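Local atomic coordinates of hemoglobin-like protein (Methylacidiphilum infernorum, PDB entry 4NK2), a protein that binds heme as a group II truncated hemoglobin and probably binds and carries oxygen. Residues E88-R91 with S92-R96; S77-H80 with Y81-P84; A122-S126 with V127-E131. All blocks are in the same frame, centred on the assembly; numbering follows the deposited sequence. Where two conformers were deposited one is given.

How the interactions relate
Running from the N terminus, interaction 2 comes first: residues 77-84 make the turn and 3-10 segment that lead from helix 53-75 to helix 87-104. Interaction 1 follows within helix 87-104, and interaction 3 lies further on, at helix 120-124 and the loop leading to helix 131-147. The three are local and in series; none nests in or crosses another. Heme unites them, since all three touch it. Interactions 1 and 2 also meet directly, Gln89 CB lying 3.8 Å from Pro84 CB and Leu93 packing on the same proline, and Leu82 of interaction 2 packs on Val127 and Thr128 of interaction 3. Interactions 1 and 3 do not touch, their nearest atoms being about 6 Å apart.

Interaction 1 (E88-R91 with S92-R96). With HEM (protoporphyrin IX containing Fe), chain C.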
loop_
_atom_site.group_PDB
_atom_site.type_symbol
_atom_site.label_atom_id
_atom_site.label_comp_id
_atom_site.label_asym_id
_atom_site.label_seq_id
_atom_site.Cartn_x
_atom_site.Cartn_y
_atom_site.Cartn_z
ATOM N N GLU A 88 -17.105 -22.494 10.859
ATOM C CA GLU A 88 -18.011 -22.232 9.750
ATOM C C GLU A 88 -17.426 -21.195 8.774
ATOM O O GLU A 88 -17.469 -21.394 7.552
ATOM C CB GLU A 88 -19.389 -21.821 10.260
ATOM C CG GLU A 88 -20.421 -21.668 9.162
ATOM C CD GLU A 88 -20.432 -20.272 8.586
ATOM O OE1 GLU A 88 -21.252 -20.008 7.676
ATOM O OE2 GLU A 88 -19.621 -19.434 9.050
ATOM N N GLN A 89 -16.878 -20.100 9.303
ATOM C CA GLN A 89 -16.220 -19.103 8.457
ATOM C C GLN A 89 -15.027 -19.715 7.720
ATOM O O GLN A 89 -14.794 -19.415 6.550
ATOM C CB GLN A 89 -15.750 -17.903 9.283
ATOM C CG GLN A 89 -16.882 -16.978 9.722
ATOM C CD GLN A 89 -16.385 -15.768 10.506
ATOM O OE1 GLN A 89 -15.356 -15.825 11.189
ATOM N NE2 GLN A 89 -17.124 -14.667 10.414
ATOM N N LEU A 90 -14.275 -20.562 8.393
ATOM C CA LEU A 90 -13.135 -21.189 7.764
ATOM C C LEU A 90 -13.573 -22.048 6.584
ATOM O O LEU A 90 -13.011 -21.946 5.520
ATOM C CB LEU A 90 -12.344 -22.015 8.770
ATOM C CG LEU A 90 -11.057 -22.642 8.246
ATOM C CD1 LEU A 90 -10.078 -21.572 7.899
ATOM C CD2 LEU A 90 -10.466 -23.576 9.279
ATOM N N ARG A 91 -14.582 -22.882 6.783
ATOM C CA ARG A 91 -15.117 -23.709 5.687
ATOM C C ARG A 91 -15.586 -22.850 4.516
ATOM O O ARG A 91 -15.295 -23.146 3.353
ATOM C CB ARG A 91 -16.294 -24.574 6.163
ATOM C CG ARG A 91 -15.936 -25.636 7.197
ATOM C CD ARG A 91 -17.073 -26.646 7.395
ATOM N NE ARG A 91 -18.320 -26.042 7.874
ATOM C CZ ARG A 91 -18.632 -25.860 9.159
ATOM N NH1 ARG A 91 -17.781 -26.208 10.118
ATOM N NH2 ARG A 91 -19.799 -25.320 9.487
ATOM N N SER A 92 -16.333 -21.797 4.818
ATOM C CA SER A 92 -16.812 -20.891 3.782
ATOM C C SER A 92 -15.666 -20.388 2.917
ATOM O O SER A 92 -15.724 -20.476 1.693
ATOM C CB SER A 92 -17.546 -19.702 4.411
ATOM O OG SER A 92 -18.596 -20.168 5.232
ATOM N N LEU A 93 -14.620 -19.861 3.546
ATOM C CA LEU A 93 -13.502 -19.298 2.786
ATOM C C LEU A 93 -12.722 -20.357 2.002
ATOM O O LEU A 93 -12.336 -20.120 0.862
ATOM C CB LEU A 93 -12.570 -18.484 3.694
ATOM C CG LEU A 93 -13.209 -17.254 4.348
ATOM C CD1 LEU A 93 -12.223 -16.496 5.230
ATOM C CD2 LEU A 93 -13.788 -16.320 3.300
ATOM N N VAL A 94 -12.474 -21.518 2.602
ATOM C CA VAL A 94 -11.781 -22.576 1.873
ATOM C C VAL A 94 -12.565 -22.966 0.626
ATOM O O VAL A 94 -11.978 -23.220 -0.432
ATOM C CB VAL A 94 -11.516 -23.818 2.741
ATOM C CG1 VAL A 94 -10.968 -24.970 1.869
ATOM C CG2 VAL A 94 -10.520 -23.486 3.855
ATOM N N LYS A 95 -13.884 -23.019 0.742
ATOM C CA LYS A 95 -14.753 -23.322 -0.383
ATOM C C LYS A 95 -14.666 -22.308 -1.504
ATOM O O LYS A 95 -14.553 -22.678 -2.647
ATOM C CB LYS A 95 -16.201 -23.440 0.068
ATOM C CG LYS A 95 -17.043 -24.307 -0.836
ATOM C CD LYS A 95 -18.423 -23.756 -0.999
ATOM C CE LYS A 95 -19.142 -24.463 -2.125
ATOM N NZ LYS A 95 -19.514 -23.539 -3.225
ATOM N N ARG A 96 -14.743 -21.032 -1.165
ATOM C CA ARG A 96 -14.608 -19.951 -2.141
ATOM C C ARG A 96 -13.269 -20.023 -2.866
ATOM O O ARG A 96 -13.215 -19.877 -4.083
ATOM C CB ARG A 96 -14.715 -18.583 -1.454
ATOM C CG ARG A 96 -16.073 -18.298 -0.821
ATOM C CD ARG A 96 -16.045 -16.991 -0.053
ATOM N NE ARG A 96 -17.227 -16.871 0.789
ATOM C CZ ARG A 96 -17.491 -15.817 1.555
ATOM N NH1 ARG A 96 -16.654 -14.791 1.580
ATOM N NH2 ARG A 96 -18.594 -15.793 2.284
HETATM C CHA HEM C . -9.870 -14.494 0.514
HETATM C CHB HEM C . -5.458 -13.940 2.415
HETATM C CHC HEM C . -3.559 -13.936 -2.079
HETATM C CHD HEM C . -7.639 -16.221 -3.459
HETATM C C1A HEM C . -8.877 -14.251 1.430
HETATM C C2A HEM C . -9.045 -13.898 2.837
HETATM C C3A HEM C . -7.805 -13.749 3.347
HETATM C C4A HEM C . -6.831 -13.994 2.292
HETATM C CMA HEM C . -7.413 -13.394 4.800
HETATM C CAA HEM C . -10.405 -13.724 3.576
HETATM C CBA HEM C . -10.744 -12.218 3.562
HETATM C CGA HEM C . -12.070 -11.818 4.203
HETATM O O1A HEM C . -12.092 -10.819 4.977
HETATM O O2A HEM C . -13.126 -12.460 3.953
HETATM C C1B HEM C . -4.547 -13.786 1.382
HETATM C C2B HEM C . -3.162 -13.353 1.488
HETATM C C3B HEM C . -2.636 -13.350 0.250
HETATM C C4B HEM C . -3.658 -13.784 -0.698
HETATM C CMB HEM C . -2.408 -12.981 2.781
HETATM C CAB HEM C . -1.186 -12.949 -0.080
HETATM C CBB HEM C . -0.845 -12.683 -1.347
HETATM C C1C HEM C . -4.481 -14.609 -2.860
HETATM C C2C HEM C . -4.337 -15.030 -4.247
HETATM C C3C HEM C . -5.474 -15.651 -4.619
HETATM C C4C HEM C . -6.376 -15.663 -3.483
HETATM C CMC HEM C . -3.099 -14.775 -5.136
HETATM C CAC HEM C . -5.811 -16.291 -5.986
HETATM C CBC HEM C . -4.850 -16.630 -6.858
HETATM C C1D HEM C . -8.660 -15.876 -2.604
HETATM C C2D HEM C . -10.085 -16.046 -2.843
HETATM C C3D HEM C . -10.765 -15.514 -1.591
HETATM C C4D HEM C . -9.698 -15.064 -0.726
HETATM C CMD HEM C . -10.797 -16.654 -4.077
HETATM C CAD HEM C . -12.286 -15.440 -1.330
HETATM C CBD HEM C . -12.791 -14.166 -2.015
HETATM C CGD HEM C . -14.280 -14.078 -1.765
HETATM O O1D HEM C . -14.672 -13.790 -0.609
HETATM O O2D HEM C . -15.069 -14.309 -2.720
HETATM N NA HEM C . -7.527 -14.303 1.141
HETATM N NB HEM C . -4.795 -14.038 0.040
HETATM N NC HEM C . -5.738 -15.025 -2.443
HETATM N ND HEM C . -8.482 -15.299 -1.357
HETATM FE FE HEM C . -6.637 -14.581 -0.696
#
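Glu88 O takes two hydrogen bonds from Ser92, one turn further along helix 87-104. The backbone N of Ser92 donates at 3.0 Å to Glu88 O, with an N-H...O angle of 167°, and its hydroxyl OG adds a second bond of 2.9 Å to the same oxygen. The two donors arrive from opposite faces of the carbonyl plane. Ser92 OG can fold back because it lies beside its own backbone N (chi1 -56°). The remaining i to i+4 backbone bonds, Leu93 N to Gln89 O, Val94 N to Leu90 O and Lys95 N to Arg91 O, continue the alpha-helical pattern.

Apolar contact is lighter: Leu90 CD1 and Val94 CG2 lie 4.5 Å apart, while Val94 also leans on Glu68 and His71 of helix 53-75. The same methyl, Val94 CG2, sets itself against the carbonyl oxygen Leu90 O at 3.4 Å. Over Glu88 CA lies one face of the Arg91 guanidinium.

Heme contacts come from the second half. Leu93 CD1 touches the propionate carbon CAA at 3.7 Å, and Arg96, extended from CG to NE, hydrogen-bonds through NH1 to propionate O1D at 3.1 Å.

With an alanine at Ser92, Glu88 O would probably lose its second donor and keep just the helical N-H of this pair. The chemistry implies a regular helix whose pocket-facing residues bring apolar packing and a positive charge to the heme propionates.

Interaction 2 (S77-H80 with Y81-P84); sequences SKIH and YLFP. With HEM (protoporphyrin IX containing Fe), chain C.
Ile79 and Phe83 meet obliquely, Ile79 CD1 lying 3.9 Å from Phe83 CE2 in the plane of the phenyl ring, at its edge. Ile79 CG1 sits between the backbone N and the carbonyl carbon (chi1 56°), a rotamer that carries CG1 and CD1 to Phe83 CE2. Separately, Ile79 CB packs on Leu82 CD1 at 4.0 Å. His80 O also lies at the Phe83 ring edge. On the outer side the side chains of His80 and Tyr81 lie side by side, pointing the same way, their rings paired obliquely with centroids 4.1 Å apart, planes at 37° and His80 CE1 above the centre of the Tyr81 ring; this holds for one of two Tyr81 conformers, so the pairing is only tentative.

Backbone bonds place these groups. Leu82 N donates to Ile79 O at 3.0 Å and Phe83 N to His80 O at 3.2 Å, both i to i+3 bonds of the 3-10 kind. Before them, a type I turn from Ser77 to His80 is closed by His80 N and Ser77 O, and an ST turn brings Ile79 N to Ser77 OG. That hydroxyl is also hydrogen-bonded to Leu74 O.

Beyond the turn, Phe83 CE1 approaches the heme meso carbon CHB at 3.6 Å, and Leu82 O comes near methyl CMA; both residues line the heme pocket. In the loop between helices 53-75 and 87-104, Ile79 packs on Leu74 and on Ile136 of helix 131-147, Phe83 on Leu74 and Met75, and Pro84 on Gln89 and Leu93.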
loop_
_atom_site.group_PDB
_atom_site.type_symbol
_atom_site.label_atom_id
_atom_site.label_comp_id
_atom_site.label_asym_id
_atom_site.label_seq_id
_atom_site.Cartn_x
_atom_site.Cartn_y
_atom_site.Cartn_z
ATOM N N SER A 77 1.185 -21.074 10.019
ATOM C CA SER A 77 2.210 -20.104 9.616
ATOM C C SER A 77 2.130 -18.812 10.412
ATOM O O SER A 77 1.180 -18.598 11.164
ATOM C CB SER A 77 2.042 -19.751 8.142
ATOM O OG SER A 77 0.989 -18.812 7.996
ATOM N N LYS A 78 3.096 -17.932 10.200
ATOM C CA LYS A 78 3.153 -16.662 10.899
ATOM C C LYS A 78 2.095 -15.648 10.479
ATOM O O LYS A 78 2.000 -14.597 11.069
ATOM C CB LYS A 78 4.533 -16.038 10.760
ATOM C CG LYS A 78 5.591 -16.637 11.655
ATOM C CD LYS A 78 6.968 -16.302 11.133
ATOM C CE LYS A 78 8.044 -16.548 12.171
ATOM N NZ LYS A 78 7.987 -17.917 12.751
ATOM N N ILE A 79 1.302 -15.955 9.465
ATOM C CA ILE A 79 0.150 -15.096 9.154
ATOM C C ILE A 79 -1.171 -15.758 9.532
ATOM O O ILE A 79 -2.240 -15.371 9.034
ATOM C CB ILE A 79 0.104 -14.650 7.674
ATOM C CG1 ILE A 79 0.119 -15.867 6.737
ATOM C CG2 ILE A 79 1.251 -13.692 7.372
ATOM C CD1 ILE A 79 -0.143 -15.518 5.265
ATOM N N HIS A 80 -1.109 -16.749 10.413
ATOM C CA HIS A 80 -2.301 -17.434 10.896
ATOM C C HIS A 80 -3.346 -16.479 11.454
ATOM O O HIS A 80 -4.530 -16.694 11.322
ATOM C CB HIS A 80 -1.939 -18.463 11.959
ATOM C CG HIS A 80 -1.506 -17.869 13.263
ATOM N ND1 HIS A 80 -2.349 -17.750 14.343
ATOM C CD2 HIS A 80 -0.310 -17.380 13.667
ATOM C CE1 HIS A 80 -1.695 -17.206 15.352
ATOM N NE2 HIS A 80 -0.455 -16.973 14.968
ATOM N N TYR A 81 -2.916 -15.351 11.999
ATOM C CA TYR A 81 -3.814 -14.392 12.615
ATOM C C TYR A 81 -4.775 -13.763 11.623
ATOM O O TYR A 81 -5.750 -13.168 12.024
ATOM C CB TYR A 81 -3.025 -13.296 13.327
ATOM C CG TYR A 81 -2.664 -13.621 14.760
ATOM C CD1 TYR A 81 -3.541 -14.309 15.586
ATOM C CD2 TYR A 81 -1.436 -13.244 15.290
ATOM C CE1 TYR A 81 -3.211 -14.603 16.884
ATOM C CE2 TYR A 81 -1.100 -13.537 16.580
ATOM C CZ TYR A 81 -1.988 -14.215 17.375
ATOM O OH TYR A 81 -1.641 -14.503 18.669
ATOM N N LEU A 82 -4.408 -13.768 10.350
ATOM C CA LEU A 82 -5.218 -13.116 9.314
ATOM C C LEU A 82 -6.457 -13.909 8.943
ATOM O O LEU A 82 -7.349 -13.380 8.261
ATOM C CB LEU A 82 -4.397 -12.899 8.042
ATOM C CG LEU A 82 -3.186 -11.977 8.104
ATOM C CD1 LEU A 82 -2.555 -11.866 6.725
ATOM C CD2 LEU A 82 -3.602 -10.603 8.633
ATOM N N PHE A 83 -6.509 -15.175 9.370
ATOM C CA PHE A 83 -7.540 -16.096 8.892
ATOM C C PHE A 83 -8.503 -16.510 9.975
ATOM O O PHE A 83 -8.195 -16.399 11.165
ATOM C CB PHE A 83 -6.889 -17.336 8.270
ATOM C CG PHE A 83 -5.991 -17.008 7.122
ATOM C CD1 PHE A 83 -6.500 -16.937 5.831
ATOM C CD2 PHE A 83 -4.654 -16.725 7.330
ATOM C CE1 PHE A 83 -5.688 -16.598 4.771
ATOM C CE2 PHE A 83 -3.821 -16.390 6.262
ATOM C CZ PHE A 83 -4.346 -16.321 4.986
ATOM N N PRO A 84 -9.685 -16.995 9.570
ATOM C CA PRO A 84 -10.711 -17.276 10.580
ATOM C C PRO A 84 -10.347 -18.459 11.465
ATOM O O PRO A 84 -9.655 -19.393 11.037
ATOM C CB PRO A 84 -11.958 -17.609 9.741
ATOM C CG PRO A 84 -11.682 -17.030 8.385
ATOM C CD PRO A 84 -10.191 -17.169 8.198
HETATM C CHA HEM C . -9.870 -14.494 0.514
HETATM C CHB HEM C . -5.458 -13.940 2.415
HETATM C CHC HEM C . -3.559 -13.936 -2.079
HETATM C CHD HEM C . -7.639 -16.221 -3.459
HETATM C C1A HEM C . -8.877 -14.251 1.430
HETATM C C2A HEM C . -9.045 -13.898 2.837
HETATM C C3A HEM C . -7.805 -13.749 3.347
HETATM C C4A HEM C . -6.831 -13.994 2.292
HETATM C CMA HEM C . -7.413 -13.394 4.800
HETATM C CAA HEM C . -10.405 -13.724 3.576
HETATM C CBA HEM C . -10.744 -12.218 3.562
HETATM C CGA HEM C . -12.070 -11.818 4.203
HETATM O O1A HEM C . -12.092 -10.819 4.977
HETATM O O2A HEM C . -13.126 -12.460 3.953
HETATM C C1B HEM C . -4.547 -13.786 1.382
HETATM C C2B HEM C . -3.162 -13.353 1.488
HETATM C C3B HEM C . -2.636 -13.350 0.250
HETATM C C4B HEM C . -3.658 -13.784 -0.698
HETATM C CMB HEM C . -2.408 -12.981 2.781
HETATM C CAB HEM C . -1.186 -12.949 -0.080
HETATM C CBB HEM C . -0.845 -12.683 -1.347
HETATM C C1C HEM C . -4.481 -14.609 -2.860
HETATM C C2C HEM C . -4.337 -15.030 -4.247
HETATM C C3C HEM C . -5.474 -15.651 -4.619
HETATM C C4C HEM C . -6.376 -15.663 -3.483
HETATM C CMC HEM C . -3.099 -14.775 -5.136
HETATM C CAC HEM C . -5.811 -16.291 -5.986
HETATM C CBC HEM C . -4.850 -16.630 -6.858
HETATM C C1D HEM C . -8.660 -15.876 -2.604
HETATM C C2D HEM C . -10.085 -16.046 -2.843
HETATM C C3D HEM C . -10.765 -15.514 -1.591
HETATM C C4D HEM C . -9.698 -15.064 -0.726
HETATM C CMD HEM C . -10.797 -16.654 -4.077
HETATM C CAD HEM C . -12.286 -15.440 -1.330
HETATM C CBD HEM C . -12.791 -14.166 -2.015
HETATM C CGD HEM C . -14.280 -14.078 -1.765
HETATM O O1D HEM C . -14.672 -13.790 -0.609
HETATM O O2D HEM C . -15.069 -14.309 -2.720
HETATM N NA HEM C . -7.527 -14.303 1.141
HETATM N NB HEM C . -4.795 -14.038 0.040
HETATM N NC HEM C . -5.738 -15.025 -2.443
HETATM N ND HEM C . -8.482 -15.299 -1.357
HETATM FE FE HEM C . -6.637 -14.581 -0.696
#

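Interaction 3 (A122-S126 with V127-E131); sequences ARHFS and VTIDE. With HEM (protoporphyrin IX containing Fe), chain C.
His124 and Ile129 cross on the proximal side of the heme, with Ile129 CD1 3.7 Å from His124 CD2. Val127 CG1 also approaches the imidazole, but more loosely. Ile129 CG1 stands beside its backbone N (chi1 -63°), which carries CD1 both to the histidine and to pyrrole carbon C2B at 3.7 Å. Val127 turns its other methyl, CG2, to heme CMA at 3.8 Å; with CG1 between the backbone N and carbonyl carbon (chi1 51°), that branch lies close over His124 O. These aliphatic branches pack against the heme on the same side as the axial ligand.

Metal coordination is made by His124, whose NE2 binds the heme iron at 2.0 Å. Its other ring nitrogen, ND1, is hydrogen-bonded to Met120 O, which, with the iron bond, helps to hold the ring's rotation and would probably enrich its electron density. This is the proximal histidine of the globin fold, carried here by the short helix 120-124 of a group II truncated hemoglobin.

Backbone hydrogen bonding turns the chain just past the ligand. Val127 N donates to His124 O at 3.0 Å, closing a type I turn. Asn171 then holds the following residues, its ND2 meeting Val127 O and its OD1 meeting Ile129 N.

Near the propionates, Arg123 NH1 lies 3.4 Å from O2D of the heme, while its NE and NH2 are bonded to backbone oxygens of Pro118, Glu117 and Arg115. Phe125 O accepts a hydrogen bond from Arg172 of the second subunit.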
loop_
_atom_site.group_PDB
_atom_site.type_symbol
_atom_site.label_atom_id
_atom_site.label_comp_id
_atom_site.label_asym_id
_atom_site.label_seq_id
_atom_site.Cartn_x
_atom_site.Cartn_y
_atom_site.Cartn_z
ATOM N N ALA A 122 -9.366 -6.054 -5.141
ATOM C CA ALA A 122 -10.358 -5.279 -4.388
ATOM C C ALA A 122 -10.942 -6.095 -3.233
ATOM O O ALA A 122 -11.122 -5.596 -2.107
ATOM C CB ALA A 122 -11.464 -4.802 -5.325
ATOM N N ARG A 123 -11.265 -7.353 -3.508
ATOM C CA ARG A 123 -11.783 -8.227 -2.456
ATOM C C ARG A 123 -10.765 -8.353 -1.317
ATOM O O ARG A 123 -11.155 -8.460 -0.147
ATOM C CB ARG A 123 -12.168 -9.612 -3.012
ATOM C CG ARG A 123 -13.403 -9.609 -3.923
ATOM C CD ARG A 123 -13.750 -11.024 -4.429
ATOM N NE ARG A 123 -14.813 -11.029 -5.447
ATOM C CZ ARG A 123 -16.105 -11.229 -5.187
ATOM N NH1 ARG A 123 -16.506 -11.426 -3.936
ATOM N NH2 ARG A 123 -17.002 -11.239 -6.176
ATOM N N HIS A 124 -9.479 -8.300 -1.628
ATOM C CA HIS A 124 -8.454 -8.454 -0.604
ATOM C C HIS A 124 -8.156 -7.189 0.216
ATOM O O HIS A 124 -7.428 -7.263 1.178
ATOM C CB HIS A 124 -7.164 -9.063 -1.177
ATOM C CG HIS A 124 -7.213 -10.552 -1.342
ATOM N ND1 HIS A 124 -7.808 -11.160 -2.419
ATOM C CD2 HIS A 124 -6.740 -11.553 -0.566
ATOM C CE1 HIS A 124 -7.703 -12.467 -2.299
ATOM N NE2 HIS A 124 -7.055 -12.734 -1.184
ATOM N N PHE A 125 -8.724 -6.044 -0.152
ATOM C CA PHE A 125 -8.577 -4.837 0.667
ATOM C C PHE A 125 -9.081 -5.099 2.095
ATOM O O PHE A 125 -8.680 -4.409 3.025
ATOM C CB PHE A 125 -9.325 -3.640 0.060
ATOM C CG PHE A 125 -8.666 -3.046 -1.168
ATOM C CD1 PHE A 125 -7.282 -3.005 -1.293
ATOM C CD2 PHE A 125 -9.447 -2.512 -2.193
ATOM C CE1 PHE A 125 -6.682 -2.455 -2.432
ATOM C CE2 PHE A 125 -8.855 -1.957 -3.339
ATOM C CZ PHE A 125 -7.478 -1.929 -3.456
ATOM N N SER A 126 -9.945 -6.100 2.258
ATOM C CA SER A 126 -10.522 -6.446 3.566
ATOM C C SER A 126 -9.517 -7.086 4.533
ATOM O O SER A 126 -9.875 -7.452 5.656
ATOM C CB SER A 126 -11.702 -7.406 3.373
ATOM O OG SER A 126 -12.672 -6.862 2.494
ATOM N N VAL A 127 -8.279 -7.241 4.100
ATOM C CA VAL A 127 -7.254 -7.830 4.941
ATOM C C VAL A 127 -5.919 -7.176 4.662
ATOM O O VAL A 127 -5.590 -6.901 3.533
ATOM C CB VAL A 127 -7.184 -9.360 4.772
ATOM C CG1 VAL A 127 -7.089 -9.734 3.342
ATOM C CG2 VAL A 127 -6.039 -9.937 5.540
ATOM N N THR A 128 -5.156 -6.904 5.702
ATOM C CA THR A 128 -3.905 -6.170 5.526
ATOM C C THR A 128 -2.839 -7.141 5.027
ATOM O O THR A 128 -2.498 -8.107 5.705
ATOM C CB THR A 128 -3.457 -5.514 6.844
ATOM O OG1 THR A 128 -4.570 -4.809 7.402
ATOM C CG2 THR A 128 -2.322 -4.532 6.610
ATOM N N ILE A 129 -2.319 -6.892 3.835
ATOM C CA ILE A 129 -1.365 -7.828 3.242
ATOM C C ILE A 129 -0.106 -7.066 2.883
ATOM O O ILE A 129 -0.124 -6.240 1.958
ATOM C CB ILE A 129 -1.941 -8.482 1.970
ATOM C CG1 ILE A 129 -3.193 -9.310 2.314
ATOM C CG2 ILE A 129 -0.846 -9.373 1.285
ATOM C CD1 ILE A 129 -4.034 -9.744 1.104
ATOM N N ASP A 130 0.981 -7.310 3.595
ATOM C CA ASP A 130 2.258 -6.705 3.260
ATOM C C ASP A 130 3.149 -7.660 2.484
ATOM O O ASP A 130 2.730 -8.750 2.165
ATOM C CB ASP A 130 2.967 -6.161 4.499
ATOM C CG ASP A 130 3.338 -7.231 5.490
ATOM O OD1 ASP A 130 3.328 -8.414 5.149
ATOM O OD2 ASP A 130 3.655 -6.873 6.627
ATOM N N GLU A 131 4.373 -7.243 2.185
ATOM C CA GLU A 131 5.256 -8.008 1.313
ATOM C C GLU A 131 5.568 -9.372 1.914
ATOM O O GLU A 131 5.512 -10.387 1.219
ATOM C CB GLU A 131 6.541 -7.229 1.025
ATOM C CG GLU A 131 6.302 -5.848 0.429
ATOM C CD GLU A 131 6.078 -4.786 1.500
ATOM O OE1 GLU A 131 5.896 -5.142 2.692
ATOM O OE2 GLU A 131 6.100 -3.585 1.147
HETATM C CHA HEM C . -9.870 -14.494 0.514
HETATM C CHB HEM C . -5.458 -13.940 2.415
HETATM C CHC HEM C . -3.559 -13.936 -2.079
HETATM C CHD HEM C . -7.639 -16.221 -3.459
HETATM C C1A HEM C . -8.877 -14.251 1.430
HETATM C C2A HEM C . -9.045 -13.898 2.837
HETATM C C3A HEM C . -7.805 -13.749 3.347
HETATM C C4A HEM C . -6.831 -13.994 2.292
HETATM C CMA HEM C . -7.413 -13.394 4.800
HETATM C CAA HEM C . -10.405 -13.724 3.576
HETATM C CBA HEM C . -10.744 -12.218 3.562
HETATM C CGA HEM C . -12.070 -11.818 4.203
HETATM O O1A HEM C . -12.092 -10.819 4.977
HETATM O O2A HEM C . -13.126 -12.460 3.953
HETATM C C1B HEM C . -4.547 -13.786 1.382
HETATM C C2B HEM C . -3.162 -13.353 1.488
HETATM C C3B HEM C . -2.636 -13.350 0.250
HETATM C C4B HEM C . -3.658 -13.784 -0.698
HETATM C CMB HEM C . -2.408 -12.981 2.781
HETATM C CAB HEM C . -1.186 -12.949 -0.080
HETATM C CBB HEM C . -0.845 -12.683 -1.347
HETATM C C1C HEM C . -4.481 -14.609 -2.860
HETATM C C2C HEM C . -4.337 -15.030 -4.247
HETATM C C3C HEM C . -5.474 -15.651 -4.619
HETATM C C4C HEM C . -6.376 -15.663 -3.483
HETATM C CMC HEM C . -3.099 -14.775 -5.136
HETATM C CAC HEM C . -5.811 -16.291 -5.986
HETATM C CBC HEM C . -4.850 -16.630 -6.858
HETATM C C1D HEM C . -8.660 -15.876 -2.604
HETATM C C2D HEM C . -10.085 -16.046 -2.843
HETATM C C3D HEM C . -10.765 -15.514 -1.591
HETATM C C4D HEM C . -9.698 -15.064 -0.726
HETATM C CMD HEM C . -10.797 -16.654 -4.077
HETATM C CAD HEM C . -12.286 -15.440 -1.330
HETATM C CBD HEM C . -12.791 -14.166 -2.015
HETATM C CGD HEM C . -14.280 -14.078 -1.765
HETATM O O1D HEM C . -14.672 -13.790 -0.609
HETATM O O2D HEM C . -15.069 -14.309 -2.720
HETATM N NA HEM C . -7.527 -14.303 1.141
HETATM N NB HEM C . -4.795 -14.038 0.040
HETATM N NC HEM C . -5.738 -15.025 -2.443
HETATM N ND HEM C . -8.482 -15.299 -1.357
HETATM FE FE HEM C . -6.637 -14.581 -0.696
#